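Local atomic coordinates of glycosyl hydrolase family 2, TIM barrel domain protein (Parabacteroides merdae ATCC 43184, PDB entry 6DXU), a protein that probably hydrolyses beta-glucuronides, as a glycoside hydrolase family 2 beta-glucuronidase from a bacterium of the human gut. Residues R32-W37 with Y191-L196; I373-C378 with H417-V422. One frame throughout, in Å; residues are numbered along the deposited sequence.

Both contacts are largely buried, but they belong to different domains. Contact 1 ties the edge strand 30-32 of the sugar-binding domain, and the crossing that follows it, to the start of strand 194-199; contact 2 packs helix 372-381 of the TIM barrel against the loop leading into strand 422-429. Contact 1 combines a strand pairing with an arginine-tyrosine stack, water bridges and leucine packing, and its Arg32 is exposed. In contact 2 the two segments meet through side chains, around a histidine whose ring nitrogens bond to carboxylates. Their centres lie about 22 Å apart, yet they touch at the domain boundary, where Ile373 CD1 is 3.8 Å from Arg32 NH2.

Contact 1 (R32-W37 with Y191-L196); sequences RLTNNW and YRYLNL
At the edge of one sheet of the sugar-binding domain, Arg32 and Asn195 form an antiparallel non-hydrogen-bonded pair, and beside it Leu33 N donates to Leu194 O (2.9 Å, N-H...O angle 171°). Arg32 extends from CG to NE (chi3 -179°) across the ring of Tyr193, so that CD sits over the ring face, 3.8 Å from its centroid, and the guanidinium lies flat on it, planes 5° apart, with CZ 3.5 Å from Tyr193 CE2. Water 1 accepts from Arg32 NE and donates to Asn195 OD1 (2.7 Å). Glu345 holds both outer ends, by a salt bridge to Arg32 and a backbone N-H to the Tyr193 hydroxyl. A leucine in place of Tyr193 would probably leave the guanidinium without its stacking surface and freer to swing, and the Glu345 N-H without this acceptor. Residues 32-37 carry the chain from this sheet to the other sheet of the jelly-roll beta-sandwich. Between the two, Leu33 CD2 rests on Leu196 CB at 4.0 Å, and Leu194 CD2 reaches Trp37 CZ2 at 3.9 Å, approaching the indole obliquely. Trp37 NE1 turns back to Leu33 O in a weak bond of 3.3 Å.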
ATOM      1  N   ARG D  32      -1.358 -25.492  28.456  1.00 20.64           N
ATOM      2  CA  ARG D  32      -2.565 -24.732  28.170  1.00 22.67           C
ATOM      3  C   ARG D  32      -2.538 -23.426  28.960  1.00 21.68           C
ATOM      4  O   ARG D  32      -2.409 -23.438  30.185  1.00 22.98           O
ATOM      5  CB  ARG D  32      -3.801 -25.552  28.515  1.00 19.89           C
ATOM      6  CG  ARG D  32      -4.108 -26.596  27.474  1.00 23.03           C
ATOM      7  CD  ARG D  32      -5.167 -27.589  27.977  1.00 22.66           C
ATOM      8  NE  ARG D  32      -5.415 -28.604  26.963  1.00 26.22           N
ATOM      9  CZ  ARG D  32      -6.256 -29.621  27.124  1.00 29.65           C
ATOM     10  NH1 ARG D  32      -6.928 -29.751  28.262  1.00 27.99           N
ATOM     11  NH2 ARG D  32      -6.420 -30.502  26.148  1.00 31.70           N
ATOM     12  N   LEU D  33      -2.653 -22.301  28.265  1.00 20.16           N
ATOM     13  CA  LEU D  33      -2.683 -20.995  28.922  1.00 20.22           C
ATOM     14  C   LEU D  33      -4.128 -20.683  29.274  1.00 21.78           C
ATOM     15  O   LEU D  33      -4.877 -20.133  28.472  1.00 21.65           O
ATOM     16  CB  LEU D  33      -2.088 -19.921  28.017  1.00 19.25           C
ATOM     17  CG  LEU D  33      -0.637 -20.145  27.624  1.00 18.97           C
ATOM     18  CD1 LEU D  33      -0.207 -19.050  26.622  1.00 19.17           C
ATOM     19  CD2 LEU D  33       0.215 -20.076  28.882  1.00 18.84           C
ATOM     20  N   THR D  34      -4.541 -21.056  30.479  1.00 21.26           N
ATOM     21  CA  THR D  34      -5.929 -20.854  30.850  1.00 21.96           C
ATOM     22  C   THR D  34      -6.140 -19.768  31.890  1.00 20.92           C
ATOM     23  O   THR D  34      -7.188 -19.117  31.868  1.00 23.48           O
ATOM     24  CB  THR D  34      -6.542 -22.167  31.356  1.00 27.23           C
ATOM     25  OG1 THR D  34      -5.822 -22.609  32.504  1.00 23.63           O
ATOM     26  CG2 THR D  34      -6.459 -23.257  30.247  1.00 25.54           C
ATOM     27  N   ASN D  35      -5.177 -19.525  32.772  1.00 18.03           N
ATOM     28  CA  ASN D  35      -5.381 -18.631  33.906  1.00 23.42           C
ATOM     29  C   ASN D  35      -4.750 -17.253  33.691  1.00 21.30           C
ATOM     30  O   ASN D  35      -3.849 -17.074  32.875  1.00 22.25           O
ATOM     31  CB  ASN D  35      -4.806 -19.264  35.168  1.00 24.89           C
ATOM     32  CG  ASN D  35      -5.531 -20.534  35.546  1.00 34.58           C
ATOM     33  OD1 ASN D  35      -6.756 -20.543  35.648  1.00 35.09           O
ATOM     34  ND2 ASN D  35      -4.789 -21.609  35.743  1.00 31.97           N
ATOM     35  N   ASN D  36      -5.246 -16.266  34.449  1.00 21.15           N
ATOM     36  CA  ASN D  36      -4.616 -14.936  34.532  1.00 24.08           C
ATOM     37  C   ASN D  36      -4.716 -14.172  33.215  1.00 21.35           C
ATOM     38  O   ASN D  36      -3.760 -13.522  32.782  1.00 21.61           O
ATOM     39  CB  ASN D  36      -3.158 -15.048  34.991  1.00 24.25           C
ATOM     40  CG  ASN D  36      -3.051 -15.746  36.339  1.00 34.50           C
ATOM     41  OD1 ASN D  36      -3.798 -15.432  37.267  1.00 34.60           O
ATOM     42  ND2 ASN D  36      -2.171 -16.729  36.436  1.00 30.21           N
ATOM     43  N   TRP D  37      -5.879 -14.256  32.575  1.00 18.40           N
ATOM     44  CA  TRP D  37      -6.184 -13.470  31.389  1.00 18.46           C
ATOM     45  C   TRP D  37      -7.206 -12.392  31.718  1.00 20.76           C
ATOM     46  O   TRP D  37      -8.018 -12.547  32.632  1.00 18.45           O
ATOM     47  CB  TRP D  37      -6.731 -14.357  30.268  1.00 18.14           C
ATOM     48  CG  TRP D  37      -5.681 -15.215  29.612  1.00 18.50           C
ATOM     49  CD1 TRP D  37      -5.296 -16.468  29.984  1.00 20.77           C
ATOM     50  CD2 TRP D  37      -4.922 -14.891  28.439  1.00 17.92           C
ATOM     51  NE1 TRP D  37      -4.324 -16.937  29.134  1.00 21.37           N
ATOM     52  CE2 TRP D  37      -4.081 -15.992  28.169  1.00 22.87           C
ATOM     53  CE3 TRP D  37      -4.860 -13.771  27.602  1.00 17.77           C
ATOM     54  CZ2 TRP D  37      -3.195 -16.014  27.089  1.00 18.74           C
ATOM     55  CZ3 TRP D  37      -3.976 -13.789  26.526  1.00 19.50           C
ATOM     56  CH2 TRP D  37      -3.158 -14.899  26.278  1.00 18.85           C
ATOM     57  N   TYR D 191     -11.527 -19.159  21.712  1.00 16.24           N
ATOM     58  CA  TYR D 191     -12.517 -20.130  22.155  1.00 17.84           C
ATOM     59  C   TYR D 191     -12.045 -21.581  22.061  1.00 20.57           C
ATOM     60  O   TYR D 191     -12.790 -22.482  22.467  1.00 20.62           O
ATOM     61  CB  TYR D 191     -13.835 -19.952  21.391  1.00 19.53           C
ATOM     62  CG  TYR D 191     -13.758 -19.789  19.879  1.00 18.34           C
ATOM     63  CD1 TYR D 191     -14.472 -18.774  19.235  1.00 18.29           C
ATOM     64  CD2 TYR D 191     -13.066 -20.698  19.090  1.00 19.44           C
ATOM     65  CE1 TYR D 191     -14.454 -18.653  17.836  1.00 20.36           C
ATOM     66  CE2 TYR D 191     -13.028 -20.583  17.703  1.00 17.08           C
ATOM     67  CZ  TYR D 191     -13.727 -19.564  17.079  1.00 17.62           C
ATOM     68  OH  TYR D 191     -13.693 -19.459  15.703  1.00 17.22           O
ATOM     69  N   ARG D 192     -10.836 -21.832  21.562  1.00 17.33           N
ATOM     70  CA  ARG D 192     -10.184 -23.122  21.737  1.00 16.25           C
ATOM     71  C   ARG D 192      -8.861 -22.867  22.438  1.00 18.64           C
ATOM     72  O   ARG D 192      -8.354 -21.746  22.430  1.00 15.47           O
ATOM     73  CB  ARG D 192      -9.923 -23.846  20.405  1.00 18.11           C
ATOM     74  CG  ARG D 192     -11.174 -24.210  19.623  1.00 16.74           C
ATOM     75  CD  ARG D 192     -10.789 -25.112  18.452  1.00 17.82           C
ATOM     76  NE  ARG D 192     -11.874 -25.209  17.476  1.00 19.24           N
ATOM     77  CZ  ARG D 192     -11.688 -25.374  16.174  1.00 16.96           C
ATOM     78  NH1 ARG D 192     -10.454 -25.450  15.688  1.00 17.73           N
ATOM     79  NH2 ARG D 192     -12.734 -25.455  15.365  1.00 16.81           N
ATOM     80  N   TYR D 193      -8.311 -23.918  23.043  1.00 15.93           N
ATOM     81  CA  TYR D 193      -7.106 -23.781  23.852  1.00 18.14           C
ATOM     82  C   TYR D 193      -5.996 -23.074  23.101  1.00 19.78           C
ATOM     83  O   TYR D 193      -5.735 -23.345  21.924  1.00 19.48           O
ATOM     84  CB  TYR D 193      -6.586 -25.144  24.293  1.00 18.44           C
ATOM     85  CG  TYR D 193      -7.467 -25.825  25.309  1.00 20.74           C
ATOM     86  CD1 TYR D 193      -7.709 -25.238  26.553  1.00 20.87           C
ATOM     87  CD2 TYR D 193      -8.082 -27.030  25.019  1.00 20.56           C
ATOM     88  CE1 TYR D 193      -8.530 -25.858  27.487  1.00 22.58           C
ATOM     89  CE2 TYR D 193      -8.907 -27.664  25.962  1.00 21.53           C
ATOM     90  CZ  TYR D 193      -9.120 -27.073  27.182  1.00 20.03           C
ATOM     91  OH  TYR D 193      -9.938 -27.687  28.115  1.00 21.30           O
ATOM     92  N   LEU D 194      -5.303 -22.214  23.827  1.00 16.59           N
ATOM     93  CA  LEU D 194      -4.079 -21.586  23.369  1.00 21.33           C
ATOM     94  C   LEU D 194      -2.954 -22.211  24.175  1.00 18.00           C
ATOM     95  O   LEU D 194      -2.973 -22.155  25.409  1.00 19.15           O
ATOM     96  CB  LEU D 194      -4.135 -20.069  23.578  1.00 17.98           C
ATOM     97  CG  LEU D 194      -2.816 -19.291  23.422  1.00 18.86           C
ATOM     98  CD1 LEU D 194      -2.194 -19.541  22.041  1.00 18.62           C
ATOM     99  CD2 LEU D 194      -3.041 -17.789  23.647  1.00 22.17           C
ATOM    100  N   ASN D 195      -1.975 -22.778  23.486  1.00 18.93           N
ATOM    101  CA  ASN D 195      -0.922 -23.545  24.130  1.00 19.59           C
ATOM    102  C   ASN D 195       0.393 -22.797  24.026  1.00 23.34           C
ATOM    103  O   ASN D 195       0.734 -22.259  22.963  1.00 21.33           O
ATOM    104  CB  ASN D 195      -0.751 -24.925  23.485  1.00 20.46           C
ATOM    105  CG  ASN D 195      -2.059 -25.682  23.374  1.00 26.57           C
ATOM    106  OD1 ASN D 195      -2.584 -26.153  24.379  1.00 24.64           O
ATOM    107  ND2 ASN D 195      -2.591 -25.800  22.155  1.00 26.50           N
ATOM    108  N   LEU D 196       1.126 -22.779  25.131  1.00 18.54           N
ATOM    109  CA  LEU D 196       2.520 -22.380  25.113  1.00 22.16           C
ATOM    110  C   LEU D 196       3.329 -23.647  24.895  1.00 22.03           C
ATOM    111  O   LEU D 196       3.258 -24.575  25.704  1.00 24.02           O
ATOM    112  CB  LEU D 196       2.918 -21.694  26.419  1.00 19.04           C
ATOM    113  CG  LEU D 196       4.383 -21.251  26.495  1.00 25.21           C
ATOM    114  CD1 LEU D 196       4.622 -20.160  25.483  1.00 33.28           C
ATOM    115  CD2 LEU D 196       4.711 -20.751  27.901  1.00 28.93           C
TER
HETATM  116  O   HOH W   1      -4.062 -28.398  24.499  1.00 30.89           O
HETATM  117  O   HOH W   2      -6.247 -21.673  26.448  1.00 20.16           O

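Contact 2 (I373-C378 with H417-V422); sequences IILDLC and HNHPAV
Two carboxylates grip the imidazole of His419, Asp379 at ND1 and Glu372 at NE2, while Leu375 and Asp376 of helix 372-381 meet its face and edge. In the TIM barrel the loop carrying this histidine joins helix 399-416 to strand 422-429, at the end of the barrel where strands begin, and it packs against helix 372-381, which comes before strand 384-388, the parallel neighbour of strand 422-429 in the barrel. The imidazole takes up Leu375 CB over one face, 3.6 Å from the ring centroid and 10° off the normal, a CH-pi contact close to the ring centre. Asp376 comes in at the ring edge instead: its CG stands anti to its own carbonyl carbon (chi1 -78°), and OD1 lies 3.1 Å from His419 CE1 near the ring plane, with the carboxylate turned 59° from that plane. Bonds at both ring nitrogens fix the rotation of the imidazole and would be expected to stabilise its protonated form. Asp379 also accepts from Ala421 N, within the type I turn from His419 to Val422, where Val422 N bonds to His419 O at 3.1 Å. Beyond the ring, Leu375 CD2 meets Val422 CG2 at 3.8 Å, and one helical turn on from Leu375, Cys378 CB sits 3.8 Å from the methyl CB of Ala421.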
ATOM      1  N   ILE D 373      -9.135 -32.299  19.566  1.00 21.50           N
ATOM      2  CA  ILE D 373      -9.642 -33.166  20.632  1.00 20.86           C
ATOM      3  C   ILE D 373     -10.819 -33.995  20.124  1.00 17.22           C
ATOM      4  O   ILE D 373     -10.931 -35.195  20.419  1.00 20.66           O
ATOM      5  CB  ILE D 373     -10.030 -32.323  21.863  1.00 21.47           C
ATOM      6  CG1 ILE D 373      -8.783 -31.674  22.475  1.00 21.06           C
ATOM      7  CG2 ILE D 373     -10.773 -33.178  22.910  1.00 22.59           C
ATOM      8  CD1 ILE D 373      -9.118 -30.546  23.455  1.00 22.45           C
ATOM      9  N   ILE D 374     -11.705 -33.370  19.344  1.00 20.52           N
ATOM     10  CA  ILE D 374     -12.843 -34.081  18.769  1.00 17.41           C
ATOM     11  C   ILE D 374     -12.362 -35.174  17.822  1.00 19.37           C
ATOM     12  O   ILE D 374     -12.836 -36.316  17.869  1.00 22.09           O
ATOM     13  CB  ILE D 374     -13.783 -33.101  18.048  1.00 20.34           C
ATOM     14  CG1 ILE D 374     -14.362 -32.065  19.020  1.00 18.32           C
ATOM     15  CG2 ILE D 374     -14.913 -33.871  17.330  1.00 19.65           C
ATOM     16  CD1 ILE D 374     -15.241 -32.680  20.135  1.00 18.24           C
ATOM     17  N   LEU D 375     -11.404 -34.849  16.951  1.00 20.33           N
ATOM     18  CA  LEU D 375     -10.926 -35.859  16.009  1.00 19.21           C
ATOM     19  C   LEU D 375     -10.269 -37.021  16.734  1.00 19.27           C
ATOM     20  O   LEU D 375     -10.459 -38.183  16.354  1.00 17.86           O
ATOM     21  CB  LEU D 375      -9.954 -35.239  15.002  1.00 18.98           C
ATOM     22  CG  LEU D 375     -10.998 -34.562  14.129  1.00 28.71           C
ATOM     23  CD1 LEU D 375     -11.033 -33.066  14.324  1.00 27.75           C
ATOM     24  CD2 LEU D 375     -10.960 -35.024  12.685  1.00 23.99           C
ATOM     25  N   ASP D 376      -9.464 -36.727  17.755  1.00 20.82           N
ATOM     26  CA  ASP D 376      -8.868 -37.799  18.540  1.00 22.29           C
ATOM     27  C   ASP D 376      -9.945 -38.669  19.176  1.00 22.29           C
ATOM     28  O   ASP D 376      -9.791 -39.894  19.272  1.00 20.47           O
ATOM     29  CB  ASP D 376      -7.943 -37.229  19.618  1.00 20.53           C
ATOM     30  CG  ASP D 376      -6.587 -36.782  19.088  1.00 26.79           C
ATOM     31  OD1 ASP D 376      -6.155 -37.196  17.989  1.00 26.54           O
ATOM     32  OD2 ASP D 376      -5.919 -36.029  19.825  1.00 27.56           O
ATOM     33  N   LEU D 377     -11.035 -38.054  19.642  1.00 19.71           N
ATOM     34  CA  LEU D 377     -12.109 -38.830  20.249  1.00 19.99           C
ATOM     35  C   LEU D 377     -12.808 -39.704  19.214  1.00 22.83           C
ATOM     36  O   LEU D 377     -13.210 -40.830  19.525  1.00 21.41           O
ATOM     37  CB  LEU D 377     -13.109 -37.906  20.947  1.00 21.19           C
ATOM     38  CG  LEU D 377     -12.619 -37.385  22.296  1.00 21.43           C
ATOM     39  CD1 LEU D 377     -13.422 -36.165  22.741  1.00 20.64           C
ATOM     40  CD2 LEU D 377     -12.726 -38.516  23.323  1.00 23.64           C
ATOM     41  N   CYS D 378     -12.955 -39.214  17.980  1.00 19.04           N
ATOM     42  CA  CYS D 378     -13.543 -40.050  16.934  1.00 19.65           C
ATOM     43  C   CYS D 378     -12.658 -41.251  16.619  1.00 21.42           C
ATOM     44  O   CYS D 378     -13.163 -42.363  16.390  1.00 23.64           O
ATOM     45  CB  CYS D 378     -13.807 -39.231  15.671  1.00 20.04           C
ATOM     46  SG  CYS D 378     -15.141 -37.987  15.867  1.00 22.34           S
ATOM     47  N   HIS D 417      -4.890 -35.162   8.440  1.00 18.69           N
ATOM     48  CA  HIS D 417      -4.615 -36.256   7.505  1.00 18.76           C
ATOM     49  C   HIS D 417      -4.468 -37.607   8.194  1.00 19.04           C
ATOM     50  O   HIS D 417      -4.854 -38.640   7.633  1.00 20.45           O
ATOM     51  CB  HIS D 417      -3.330 -35.938   6.743  1.00 22.09           C
ATOM     52  CG  HIS D 417      -2.775 -37.091   5.975  1.00 24.30           C
ATOM     53  ND1 HIS D 417      -1.875 -37.980   6.523  1.00 26.14           N
ATOM     54  CD2 HIS D 417      -2.942 -37.467   4.684  1.00 29.46           C
ATOM     55  CE1 HIS D 417      -1.548 -38.883   5.615  1.00 34.98           C
ATOM     56  NE2 HIS D 417      -2.175 -38.592   4.488  1.00 31.98           N
ATOM     57  N   ASN D 418      -3.869 -37.634   9.380  1.00 16.50           N
ATOM     58  CA  ASN D 418      -3.508 -38.921   9.968  1.00 19.50           C
ATOM     59  C   ASN D 418      -4.670 -39.619  10.663  1.00 22.39           C
ATOM     60  O   ASN D 418      -4.524 -40.793  11.033  1.00 19.53           O
ATOM     61  CB  ASN D 418      -2.356 -38.766  10.977  1.00 19.59           C
ATOM     62  CG  ASN D 418      -1.090 -38.168  10.356  1.00 23.76           C
ATOM     63  OD1 ASN D 418      -0.827 -38.328   9.167  1.00 23.53           O
ATOM     64  ND2 ASN D 418      -0.303 -37.471  11.178  1.00 21.85           N
ATOM     65  N   HIS D 419      -5.803 -38.945  10.874  1.00 18.98           N
ATOM     66  CA  HIS D 419      -6.886 -39.562  11.642  1.00 21.56           C
ATOM     67  C   HIS D 419      -7.581 -40.665  10.853  1.00 19.18           C
ATOM     68  O   HIS D 419      -8.221 -40.371   9.837  1.00 19.49           O
ATOM     69  CB  HIS D 419      -7.913 -38.510  12.060  1.00 20.62           C
ATOM     70  CG  HIS D 419      -7.365 -37.511  13.024  1.00 24.97           C
ATOM     71  ND1 HIS D 419      -7.116 -37.819  14.344  1.00 20.31           N
ATOM     72  CD2 HIS D 419      -6.973 -36.225  12.852  1.00 21.35           C
ATOM     73  CE1 HIS D 419      -6.605 -36.757  14.947  1.00 25.30           C
ATOM     74  NE2 HIS D 419      -6.519 -35.775  14.068  1.00 22.03           N
ATOM     75  N   PRO D 420      -7.551 -41.921  11.299  1.00 20.59           N
ATOM     76  CA  PRO D 420      -8.272 -42.963  10.548  1.00 21.26           C
ATOM     77  C   PRO D 420      -9.775 -42.726  10.491  1.00 19.74           C
ATOM     78  O   PRO D 420     -10.432 -43.205   9.558  1.00 19.87           O
ATOM     79  CB  PRO D 420      -7.918 -44.263  11.297  1.00 21.09           C
ATOM     80  CG  PRO D 420      -7.539 -43.816  12.670  1.00 23.39           C
ATOM     81  CD  PRO D 420      -6.864 -42.468  12.482  1.00 23.67           C
ATOM     82  N   ALA D 421     -10.340 -41.976  11.438  1.00 21.69           N
ATOM     83  CA  ALA D 421     -11.778 -41.702  11.394  1.00 18.23           C
ATOM     84  C   ALA D 421     -12.196 -40.974  10.123  1.00 19.42           C
ATOM     85  O   ALA D 421     -13.316 -41.172   9.638  1.00 20.08           O
ATOM     86  CB  ALA D 421     -12.192 -40.886  12.625  1.00 22.70           C
ATOM     87  N   VAL D 422     -11.340 -40.107   9.576  1.00 21.47           N
ATOM     88  CA  VAL D 422     -11.792 -39.247   8.485  1.00 18.10           C
ATOM     89  C   VAL D 422     -11.922 -40.057   7.201  1.00 18.45           C
ATOM     90  O   VAL D 422     -10.976 -40.731   6.771  1.00 19.07           O
ATOM     91  CB  VAL D 422     -10.835 -38.059   8.288  1.00 19.52           C
ATOM     92  CG1 VAL D 422     -11.315 -37.183   7.129  1.00 21.20           C
ATOM     93  CG2 VAL D 422     -10.706 -37.245   9.582  1.00 18.82           C
TER